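Local structure of PHOX (Pseudomonas fluorescens, 4A9V) at residues S477-G482 / L492-S497. The protein probably hydrolyses phosphate monoesters as a beta-propeller alkaline phosphatase with a complex iron-calcium cofactor. Numbering follows the deposited sequence. Where two conformers were deposited one is given.
With CA (calcium ion), chain R; CA (calcium ion), chain Q; LI (lithium ion), chain G.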
loop_
_atom_site.group_PDB
_atom_site.type_symbol
_atom_site.label_atom_id
_atom_site.label_comp_id
_atom_site.label_asym_id
_atom_site.label_seq_id
_atom_site.Cartn_x
_atom_site.Cartn_y
_atom_site.Cartn_z
ATOM N N SER A 477 -9.085 12.110 1.659
ATOM C CA SER A 477 -7.891 11.343 1.335
ATOM C C SER A 477 -8.113 9.838 1.513
ATOM O O SER A 477 -7.367 9.162 2.226
ATOM C CB SER A 477 -6.709 11.814 2.179
ATOM O OG SER A 477 -6.485 13.205 2.012
ATOM N N PRO A 478 -9.085 9.280 0.784
ATOM C CA PRO A 478 -9.179 7.824 0.739
ATOM C C PRO A 478 -7.874 7.233 0.202
ATOM O O PRO A 478 -7.215 7.829 -0.650
ATOM C CB PRO A 478 -10.338 7.582 -0.228
ATOM C CG PRO A 478 -10.286 8.759 -1.151
ATOM C CD PRO A 478 -9.874 9.921 -0.284
ATOM N N ASP A 479 -7.502 6.069 0.719
ATOM C CA ASP A 479 -6.171 5.524 0.497
ATOM C C ASP A 479 -6.317 4.010 0.335
ATOM O O ASP A 479 -6.439 3.516 -0.795
ATOM C CB ASP A 479 -5.248 5.960 1.662
ATOM C CG ASP A 479 -3.822 5.437 1.563
ATOM O OD1 ASP A 479 -3.587 4.362 0.974
ATOM O OD2 ASP A 479 -2.943 6.049 2.218
ATOM N N GLY A 480 -6.504 3.293 1.437
ATOM C CA GLY A 480 -6.743 1.866 1.353
ATOM C C GLY A 480 -8.138 1.526 0.863
ATOM O O GLY A 480 -9.099 2.271 1.073
ATOM N N LEU A 481 -8.252 0.337 0.274
ATOM C CA LEU A 481 -9.527 -0.225 -0.168
ATOM C C LEU A 481 -9.506 -1.724 0.074
ATOM O O LEU A 481 -8.451 -2.357 -0.036
ATOM C CB LEU A 481 -9.741 0.012 -1.662
ATOM C CG LEU A 481 -9.919 1.439 -2.169
ATOM C CD1 LEU A 481 -10.001 1.415 -3.687
ATOM C CD2 LEU A 481 -11.150 2.092 -1.568
ATOM N N GLY A 482 -10.678 -2.310 0.283
ATOM C CA GLY A 482 -10.801 -3.759 0.282
ATOM C C GLY A 482 -12.219 -4.154 -0.041
ATOM O O GLY A 482 -13.151 -3.536 0.444
ATOM N N LEU A 492 -10.557 3.173 3.388
ATOM C CA LEU A 492 -9.737 3.515 4.545
ATOM C C LEU A 492 -9.080 4.862 4.258
ATOM O O LEU A 492 -8.688 5.117 3.124
ATOM C CB LEU A 492 -8.670 2.433 4.756
ATOM C CG LEU A 492 -9.166 1.062 5.233
ATOM C CD1 LEU A 492 -10.001 0.296 4.214
ATOM C CD2 LEU A 492 -7.986 0.213 5.657
ATOM N N THR A 493 -8.945 5.720 5.264
ATOM C CA THR A 493 -8.433 7.061 5.013
ATOM C C THR A 493 -7.078 7.365 5.638
ATOM O O THR A 493 -6.732 6.885 6.723
ATOM C CB THR A 493 -9.434 8.183 5.377
ATOM O OG1 THR A 493 -9.493 8.394 6.797
ATOM C CG2 THR A 493 -10.810 7.874 4.868
ATOM N N ASP A 494 -6.331 8.203 4.925
ATOM C CA ASP A 494 -5.060 8.759 5.366
ATOM C C ASP A 494 -5.034 10.244 5.024
ATOM O O ASP A 494 -4.380 10.677 4.073
ATOM C CB ASP A 494 -3.897 8.050 4.675
ATOM C CG ASP A 494 -2.581 8.751 4.908
ATOM O OD1 ASP A 494 -2.434 9.349 5.995
ATOM O OD2 ASP A 494 -1.726 8.763 3.989
ATOM N N GLY A 495 -5.853 10.999 5.737
ATOM C CA GLY A 495 -6.061 12.392 5.423
ATOM C C GLY A 495 -5.721 13.312 6.567
ATOM O O GLY A 495 -5.152 12.907 7.580
ATOM N N ASP A 496 -6.078 14.570 6.375
ATOM C CA ASP A 496 -5.899 15.608 7.367
ATOM C C ASP A 496 -6.889 15.396 8.516
ATOM O O ASP A 496 -8.075 15.178 8.285
ATOM C CB ASP A 496 -6.118 16.967 6.700
ATOM C CG ASP A 496 -5.809 18.122 7.617
ATOM O OD1 ASP A 496 -6.458 18.206 8.679
ATOM O OD2 ASP A 496 -4.998 18.988 7.225
ATOM N N SER A 497 -6.350 15.248 9.721
ATOM C CA SER A 497 -7.140 14.943 10.905
ATOM C C SER A 497 -7.287 16.162 11.812
ATOM O O SER A 497 -7.651 16.032 12.976
ATOM C CB SER A 497 -6.470 13.816 11.682
ATOM O OG SER A 497 -6.453 12.639 10.902
HETATM CA CA CA R . -1.797 7.964 1.706
HETATM CA CA CA Q . -1.201 4.346 1.764
HETATM LI LI LI G . -0.009 9.385 6.072
HETATM O O HOH W 1 0.930 8.729 4.565
HETATM O O HOH W 2 1.044 3.757 3.389
HETATM O O HOH W 3 -0.901 1.887 2.188
HETATM O O HOH W 4 -0.601 11.299 6.147
HETATM O O HOH W 5 -1.010 10.265 8.280
#
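Two carboxylates, D479 and D494, turned well away from parallel, meet metals differently: the chain Q calcium sits at the oxygen edge of D479, the chain R calcium toward one of its faces, while D494 holds the chain R ion close to its plane and lithium toward a face. D479 chelates the chain Q ion with OD1 and OD2, both at 2.5 Å, and OD2 also reaches the chain R ion at 2.3 Å. D494 OD2 lies 2.4 Å from the chain R ion, so one calcium ties strand 478-483 to the loop just after strand 489-493. Both CG atoms stand anti to their backbone N (chi1 179° and 170°), which brings the carboxylates together. An alanine at D494 would remove both oxygens and would probably weaken the chain R calcium and lithium sites. The contact is part of the iron-calcium cofactor site, the D479 side chain about 4 Å from the mu-oxo-diiron group.

D479 and G480 both face L492 in a classic beta bulge: D479 N donates to L492 O nearly along the C=O axis, though bent at the hydrogen, and L492 N donates to G480 O at 2.9 Å. The hydrogen bond from D494 N to S477 O is almost straight (176°), its donor above the carbonyl plane. S477 CB presses tightly on G495 CA at 3.4 Å.

E273, just before strand 276-279, adds a further ligand, as do E387 and E532 from strands 386-391 and 532-538; P478 and L481 pack against strand 398-402.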